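Local atomic coordinates of 2-methyl-3-hydroxypyridine-5-carboxylic acid oxygenase (Mesorhizobium loti, PDB entry 3ALJ), a protein that probably uses its bound flavin-adenine dinucleotide to catalyse the oxygenation and ring opening of 2-methyl-3-hydroxypyridine-5-carboxylic acid. Residues A[83-86]-A[87-90]; A[344-348]-A[349-353]; A[366-370]-A[371-375]. One frame throughout, in Å; residues are numbered along the deposited sequence. Where two conformers were deposited one is given.

Contact 1 (A[83-86]-A[87-90]); sequences ETWM and HNKS
M86 and K89 close a beta hairpin through a type I' turn, with H87 and N88 at its tip. Their backbones exchange two bonds, M86 N to K89 O and K89 N to M86 O, both 3.0 Å long. W85 and S90 form the adjoining non-hydrogen-bonded antiparallel pair, and their side chains share a sheet face. Packing is close here: W85 CD1 lies 3.6 Å from S90 CA, and F251 meets the indole edge-to-face. The buried E83, its chain stretched out with CG anti to the backbone N (chi1 -179°), brings its carboxylate in beside them. M86, bent at chi2 and chi3, packs as closely, laying SD over one face of the H87 imidazole, 3.6 Å from the ring centroid. N88 and K89 are the loose side. W85 CE3 comes no nearer to N88 than 4.0 Å, at its CA, and the exposed K89, bent at chi2 and chi4, donates NZ to S90 O at 3.2 Å. Back in the packed part E83 OE2 accepts two donors: W85 NE1, with OE2 in the indole plane, comes from above the carboxylate at 2.9 Å, and S90 OG donates to the anti lone pair at 2.7 Å.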
loop_
_atom_site.group_PDB
_atom_site.type_symbol
_atom_site.label_atom_id
_atom_site.label_comp_id
_atom_site.label_asym_id
_atom_site.label_seq_id
_atom_site.Cartn_x
_atom_site.Cartn_y
_atom_site.Cartn_z
ATOM N N GLU A 83 15.098 -12.817 1.036
ATOM C CA GLU A 83 15.345 -14.273 1.008
ATOM C C GLU A 83 13.980 -15.039 0.913
ATOM O O GLU A 83 13.011 -14.583 1.497
ATOM C CB GLU A 83 16.158 -14.666 2.216
ATOM C CG GLU A 83 16.479 -16.153 2.260
ATOM C CD GLU A 83 17.448 -16.516 3.396
ATOM O OE1 GLU A 83 17.612 -15.728 4.341
ATOM O OE2 GLU A 83 17.904 -17.677 3.375
ATOM N N THR A 84 13.957 -16.142 0.200
ATOM C CA THR A 84 12.806 -17.030 0.164
ATOM C C THR A 84 13.179 -18.379 0.664
ATOM O O THR A 84 14.263 -18.938 0.225
ATOM C CB THR A 84 12.318 -17.105 -1.284
ATOM O OG1 THR A 84 11.961 -15.785 -1.694
ATOM C CG2 THR A 84 11.001 -17.922 -1.413
ATOM N N TRP A 85 12.346 -18.945 1.545
ATOM C CA TRP A 85 12.477 -20.393 1.922
ATOM C C TRP A 85 11.301 -21.190 1.399
ATOM O O TRP A 85 10.169 -20.703 1.400
ATOM C CB TRP A 85 12.517 -20.560 3.441
ATOM C CG TRP A 85 13.728 -19.968 4.128
ATOM C CD1 TRP A 85 14.785 -19.326 3.589
ATOM C CD2 TRP A 85 13.897 -19.992 5.596
ATOM N NE1 TRP A 85 15.651 -18.955 4.622
ATOM C CE2 TRP A 85 15.152 -19.351 5.853
ATOM C CE3 TRP A 85 13.110 -20.494 6.672
ATOM C CZ2 TRP A 85 15.643 -19.164 7.161
ATOM C CZ3 TRP A 85 13.628 -20.325 8.009
ATOM C CH2 TRP A 85 14.830 -19.630 8.208
ATOM N N MET A 86 11.558 -22.443 1.080
ATOM C CA MET A 86 10.518 -23.431 0.822
ATOM C C MET A 86 10.784 -24.611 1.709
ATOM O O MET A 86 11.901 -25.190 1.631
ATOM C CB MET A 86 10.529 -23.903 -0.640
ATOM C CG MET A 86 9.569 -25.134 -0.839
ATOM S SD MET A 86 7.823 -24.801 -0.352
ATOM C CE MET A 86 7.499 -23.635 -1.555
ATOM N N HIS A 87 9.893 -24.974 2.612
ATOM C CA HIS A 87 10.143 -26.120 3.527
ATOM C C HIS A 87 11.454 -25.948 4.266
ATOM O O HIS A 87 12.222 -26.912 4.434
ATOM C CB HIS A 87 10.001 -27.462 2.774
ATOM C CG HIS A 87 8.646 -27.673 2.145
ATOM N ND1 HIS A 87 7.427 -27.424 2.784
ATOM C CD2 HIS A 87 8.340 -28.117 0.918
ATOM C CE1 HIS A 87 6.430 -27.664 1.928
ATOM N NE2 HIS A 87 6.958 -28.084 0.794
ATOM N N ASN A 88 11.719 -24.710 4.730
ATOM C CA ASN A 88 12.928 -24.352 5.559
ATOM C C ASN A 88 14.217 -24.393 4.787
ATOM O O ASN A 88 15.301 -24.181 5.445
ATOM C CB ASN A 88 13.020 -25.224 6.829
ATOM C CG ASN A 88 11.734 -25.166 7.587
ATOM O OD1 ASN A 88 11.241 -24.065 7.742
ATOM N ND2 ASN A 88 11.183 -26.268 7.970
ATOM N N LYS A 89 14.199 -24.590 3.462
ATOM C CA LYS A 89 15.440 -24.578 2.643
ATOM C C LYS A 89 15.435 -23.234 1.923
ATOM O O LYS A 89 14.484 -22.798 1.304
ATOM C CB LYS A 89 15.353 -25.697 1.615
ATOM C CG LYS A 89 16.510 -25.695 0.593
ATOM C CD LYS A 89 17.909 -25.863 1.338
ATOM C CE LYS A 89 18.896 -26.173 0.200
ATOM N NZ LYS A 89 19.320 -24.999 -0.506
ATOM N N SER A 90 16.536 -22.495 1.981
ATOM C CA SER A 90 16.688 -21.254 1.263
ATOM C C SER A 90 16.783 -21.537 -0.187
ATOM O O SER A 90 17.717 -22.255 -0.633
ATOM C CB SER A 90 17.912 -20.559 1.860
ATOM O OG SER A 90 18.027 -19.269 1.203
#

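Contact 2 (A[344-348]-A[349-353]); sequences GDYAA and NRSLS
Y346 and S351 face each other where helix 321-349 ends in a Schellman motif. S351 CB sits over one face of the Y346 ring, 3.9 Å from its centroid and displaced toward the rim, a CH-pi contact. L352 crosses the tyrosine at about a right angle and brings CD2 to 3.9 Å from Y346 CD2. Under these side chains S351 N binds Y346 O at 3.0 Å, in the carbonyl plane and on a lone pair. Water 1 also donates to Y346 O and accepts from L352 N, joining the last turn of the helix to the 3-10 segment.

R350, with positive phi (52°), makes the reversal. Its own N and its NH1 both bind A347 O, reaching it from opposite faces of the carbonyl plane; the NH1 bond is 2.9 Å. A bend at chi2 (83°) turns the arginine chain back toward the helix end. S353 N and OG both donate to R350 O, tying the 3-10 segment back to the residue just before it. On the helix side of R350, N349 N keeps the last regular helical bond, to D345 O, and N349 ND2 adds a weak one of 3.0 Å to D345 OD1, with amide and carboxylate planes 63° apart.

Farther out, Y346 OH is hydrogen-bonded to M357 O, which fixes the far end of the ring, while W203 of strand 199-203 lies against R350, L352 and S353. Carbonyls at a helix C terminus carry the negative end of its dipole, so the R350 guanidinium bound to A347 O probably offsets part of that charge.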
loop_
_atom_site.group_PDB
_atom_site.type_symbol
_atom_site.label_atom_id
_atom_site.label_comp_id
_atom_site.label_asym_id
_atom_site.label_seq_id
_atom_site.Cartn_x
_atom_site.Cartn_y
_atom_site.Cartn_z
ATOM N N GLY A 344 -1.681 -10.343 -9.527
ATOM C CA GLY A 344 -2.705 -11.368 -9.454
ATOM C C GLY A 344 -2.286 -12.755 -9.951
ATOM O O GLY A 344 -2.664 -13.777 -9.378
ATOM N N ASP A 345 -1.517 -12.719 -11.042
ATOM C CA ASP A 345 -1.000 -14.003 -11.570
ATOM C C ASP A 345 -0.028 -14.639 -10.580
ATOM O O ASP A 345 -0.162 -15.795 -10.221
ATOM C CB ASP A 345 -0.312 -13.661 -12.856
ATOM C CG ASP A 345 0.323 -14.861 -13.537
ATOM O OD1 ASP A 345 1.311 -15.480 -13.037
ATOM O OD2 ASP A 345 -0.137 -15.191 -14.599
ATOM N N TYR A 346 0.883 -13.848 -10.021
ATOM C CA TYR A 346 1.770 -14.451 -8.998
ATOM C C TYR A 346 1.022 -14.945 -7.816
ATOM O O TYR A 346 1.334 -16.010 -7.324
ATOM C CB TYR A 346 2.732 -13.323 -8.482
ATOM C CG TYR A 346 4.017 -13.205 -9.308
ATOM C CD1 TYR A 346 4.142 -13.567 -10.674
ATOM C CD2 TYR A 346 5.161 -12.792 -8.692
ATOM C CE1 TYR A 346 5.379 -13.402 -11.399
ATOM C CE2 TYR A 346 6.330 -12.685 -9.364
ATOM C CZ TYR A 346 6.476 -12.984 -10.667
ATOM O OH TYR A 346 7.682 -12.906 -11.364
ATOM N N ALA A 347 0.004 -14.188 -7.362
ATOM C CA ALA A 347 -0.704 -14.679 -6.156
ATOM C C ALA A 347 -1.428 -16.002 -6.472
ATOM O O ALA A 347 -1.315 -16.945 -5.718
ATOM C CB ALA A 347 -1.710 -13.609 -5.794
ATOM N N ALA A 348 -2.123 -16.034 -7.628
ATOM C CA ALA A 348 -2.867 -17.278 -7.935
ATOM C C ALA A 348 -1.999 -18.469 -8.163
ATOM O O ALA A 348 -2.388 -19.602 -7.765
ATOM C CB ALA A 348 -3.703 -17.015 -9.191
ATOM N N ASN A 349 -0.842 -18.263 -8.722
ATOM C CA ASN A 349 0.091 -19.376 -9.073
ATOM C C ASN A 349 1.061 -19.622 -7.907
ATOM O O ASN A 349 1.859 -20.550 -8.034
ATOM C CB ASN A 349 0.864 -19.049 -10.342
ATOM C CG ASN A 349 -0.011 -19.160 -11.623
ATOM O OD1 ASN A 349 -0.694 -20.204 -11.787
ATOM N ND2 ASN A 349 0.018 -18.139 -12.468
ATOM N N ARG A 350 0.942 -18.870 -6.793
ATOM C CA ARG A 350 1.962 -19.011 -5.676
ATOM C C ARG A 350 3.341 -18.853 -6.267
ATOM O O ARG A 350 4.314 -19.514 -5.755
ATOM C CB ARG A 350 1.785 -20.339 -4.952
ATOM C CG ARG A 350 0.515 -20.320 -4.006
ATOM C CD ARG A 350 -0.732 -20.614 -4.823
ATOM N NE ARG A 350 -1.839 -20.816 -3.937
ATOM C CZ ARG A 350 -2.835 -19.955 -3.683
ATOM N NH1 ARG A 350 -3.046 -18.781 -4.289
ATOM N NH2 ARG A 350 -3.787 -20.355 -2.859
ATOM N N SER A 351 3.557 -17.961 -7.243
ATOM C CA SER A 351 4.825 -17.886 -7.916
ATOM C C SER A 351 5.991 -17.517 -6.993
ATOM O O SER A 351 7.121 -18.007 -7.248
ATOM C CB SER A 351 4.817 -16.845 -9.038
ATOM O OG SER A 351 3.714 -17.163 -9.962
ATOM N N LEU A 352 5.719 -16.678 -5.987
ATOM C CA LEU A 352 6.814 -16.291 -5.097
ATOM C C LEU A 352 7.436 -17.475 -4.351
ATOM O O LEU A 352 8.606 -17.390 -3.911
ATOM C CB LEU A 352 6.337 -15.215 -4.112
ATOM C CG LEU A 352 5.950 -13.877 -4.848
ATOM C CD1 LEU A 352 5.332 -13.089 -3.703
ATOM C CD2 LEU A 352 7.155 -13.200 -5.377
ATOM N N SER A 353 6.703 -18.580 -4.231
ATOM C CA SER A 353 7.222 -19.768 -3.493
ATOM C C SER A 353 8.426 -20.399 -4.180
ATOM O O SER A 353 9.102 -21.155 -3.535
ATOM C CB SER A 353 6.113 -20.826 -3.339
ATOM O OG SER A 353 5.777 -21.427 -4.596
HETATM O O HOH W 1 3.120 -15.688 -5.131
#

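Contact 3 (A[366-370]-A[371-375]); sequences ARYDP and LRRVY
The ring of Y375 takes the edge of Y368 on one face, with CD1 3.9 Å above its plane and toward the rim. This edge-to-face pair has centroids 5.4 Å apart and planes at 59°. Y368 CB also lies 3.8 Å from Y375 CE2, while the ring of Y368 continues alongside R373 until OH comes 3.4 Å from R373 CA. R367 crosses Y375 at about a right angle and lays its guanidinium beside Y375 CB. These groups flank a short beta hairpin, strands 368-369 and 374-375, in which R373 and V374 both face D369 as a G1 beta bulge. D369 N binds V374 O at 2.7 Å; D369 O receives two weak bonds, from R373 N and V374 N. D369 swings its carboxylate away from its own N (chi1 171°) and over the turn: OD1 takes L371 N from above the carboxylate plane at 2.9 Å, and OD2 accepts a weak bond from R372 N. Replacing D369 by an alanine would probably leave both turn amides without these acceptors and R61 without its salt-bridge mate. That arginine, on helix 57-65, reaches OD2 through its NH2.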
loop_
_atom_site.group_PDB
_atom_site.type_symbol
_atom_site.label_atom_id
_atom_site.label_comp_id
_atom_site.label_asym_id
_atom_site.label_seq_id
_atom_site.Cartn_x
_atom_site.Cartn_y
_atom_site.Cartn_z
ATOM N N ALA A 366 8.263 -1.095 -9.737
ATOM C CA ALA A 366 9.251 -0.527 -8.721
ATOM C C ALA A 366 10.338 0.285 -9.429
ATOM O O ALA A 366 10.824 1.231 -8.839
ATOM C CB ALA A 366 9.878 -1.688 -7.981
ATOM N N ARG A 367 10.690 -0.102 -10.672
ATOM C CA ARG A 367 11.718 0.614 -11.418
ATOM C C ARG A 367 11.310 1.959 -11.877
ATOM O O ARG A 367 12.176 2.820 -12.202
ATOM C CB ARG A 367 12.168 -0.234 -12.622
ATOM C CG ARG A 367 13.000 -1.458 -12.161
ATOM C CD ARG A 367 13.383 -2.330 -13.351
ATOM N NE ARG A 367 14.271 -1.513 -14.139
ATOM C CZ ARG A 367 14.027 -1.125 -15.368
ATOM N NH1 ARG A 367 12.960 -1.587 -16.068
ATOM N NH2 ARG A 367 14.886 -0.255 -15.866
ATOM N N TYR A 368 9.971 2.234 -12.010
ATOM C CA TYR A 368 9.518 3.497 -12.514
ATOM C C TYR A 368 9.879 4.621 -11.567
ATOM O O TYR A 368 9.636 4.562 -10.333
ATOM C CB TYR A 368 7.965 3.432 -12.709
ATOM C CG TYR A 368 7.427 4.732 -13.268
ATOM C CD1 TYR A 368 7.862 5.177 -14.562
ATOM C CD2 TYR A 368 6.612 5.564 -12.495
ATOM C CE1 TYR A 368 7.398 6.392 -15.057
ATOM C CE2 TYR A 368 6.109 6.737 -13.023
ATOM C CZ TYR A 368 6.570 7.188 -14.298
ATOM O OH TYR A 368 6.116 8.393 -14.819
ATOM N N ASP A 369 10.493 5.718 -12.099
ATOM C CA ASP A 369 10.724 6.927 -11.307
ATOM C C ASP A 369 9.678 7.977 -11.696
ATOM O O ASP A 369 9.756 8.561 -12.775
ATOM C CB ASP A 369 12.103 7.499 -11.668
ATOM C CG ASP A 369 12.271 8.819 -11.040
ATOM O OD1 ASP A 369 11.603 9.170 -10.064
ATOM O OD2 ASP A 369 13.157 9.564 -11.463
ATOM N N PRO A 370 8.700 8.259 -10.839
ATOM C CA PRO A 370 7.704 9.223 -11.174
ATOM C C PRO A 370 8.259 10.633 -11.267
ATOM O O PRO A 370 7.565 11.480 -11.904
ATOM C CB PRO A 370 6.702 9.087 -9.958
ATOM C CG PRO A 370 7.610 8.647 -8.845
ATOM C CD PRO A 370 8.537 7.676 -9.507
ATOM N N LEU A 371 9.420 10.990 -10.681
ATOM C CA LEU A 371 9.881 12.421 -10.705
ATOM C C LEU A 371 10.407 12.710 -12.123
ATOM O O LEU A 371 10.046 13.761 -12.726
ATOM C CB LEU A 371 10.960 12.577 -9.635
ATOM C CG LEU A 371 10.587 12.142 -8.184
ATOM C CD1 LEU A 371 11.652 12.715 -7.248
ATOM C CD2 LEU A 371 9.227 12.765 -7.901
ATOM N N ARG A 372 11.236 11.819 -12.635
ATOM C CA ARG A 372 11.787 11.971 -14.016
ATOM C C ARG A 372 10.970 11.346 -15.077
ATOM O O ARG A 372 11.218 11.594 -16.309
ATOM C CB ARG A 372 13.158 11.318 -14.161
ATOM C CG ARG A 372 14.142 12.118 -13.328
ATOM C CD ARG A 372 15.547 11.560 -13.401
ATOM N NE ARG A 372 16.005 11.630 -14.767
ATOM C CZ ARG A 372 16.603 10.602 -15.342
ATOM N NH1 ARG A 372 16.854 9.534 -14.595
ATOM N NH2 ARG A 372 17.041 10.695 -16.610
ATOM N N ARG A 373 9.967 10.526 -14.724
ATOM C CA ARG A 373 9.116 9.843 -15.685
ATOM C C ARG A 373 9.891 8.880 -16.586
ATOM O O ARG A 373 9.660 8.770 -17.797
ATOM C CB ARG A 373 8.243 10.853 -16.565
ATOM C CG ARG A 373 7.557 11.880 -15.688
ATOM C CD ARG A 373 6.751 12.789 -16.645
ATOM N NE ARG A 373 6.480 13.998 -15.894
ATOM C CZ ARG A 373 5.370 14.755 -16.129
ATOM N NH1 ARG A 373 5.273 15.872 -15.398
ATOM N NH2 ARG A 373 4.486 14.324 -17.062
ATOM N N VAL A 374 10.862 8.164 -15.990
ATOM C CA VAL A 374 11.611 7.097 -16.752
ATOM C C VAL A 374 11.730 5.913 -15.885
ATOM O O VAL A 374 11.454 6.039 -14.637
ATOM C CB VAL A 374 13.071 7.599 -17.041
ATOM C CG1 VAL A 374 12.983 8.887 -18.028
ATOM C CG2 VAL A 374 13.828 7.932 -15.766
ATOM N N TYR A 375 12.158 4.793 -16.443
ATOM C CA TYR A 375 12.472 3.576 -15.659
ATOM C C TYR A 375 13.941 3.595 -15.326
ATOM O O TYR A 375 14.787 3.917 -16.241
ATOM C CB TYR A 375 12.118 2.335 -16.472
ATOM C CG TYR A 375 10.642 2.191 -16.681
ATOM C CD1 TYR A 375 9.972 2.879 -17.710
ATOM C CD2 TYR A 375 9.913 1.524 -15.726
ATOM C CE1 TYR A 375 8.578 2.773 -17.808
ATOM C CE2 TYR A 375 8.527 1.364 -15.822
ATOM C CZ TYR A 375 7.883 1.932 -16.874
ATOM O OH TYR A 375 6.496 1.790 -17.058
#

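From the N terminus, contact 1 comes first and closes the tight hairpin between strands 82-86 and 89-94, at one edge of the seven-stranded sheet. Contact 2 follows far along the chain, where helix 321-349 ends and turns into the loop toward helix 364-367. Contact 3 then closes the small hairpin near the C terminus, packed on helices 57-65, 300-314 and 321-349. All three are local and in series; none nests in or crosses another. Contacts 1 and 2 meet: T84 CG2 lies 3.5 Å from L352 O, joining the edge hairpin to the 3-10 turn that follows helix 321-349. Contact 3 stands apart, its centre about 25 Å from that of contact 2.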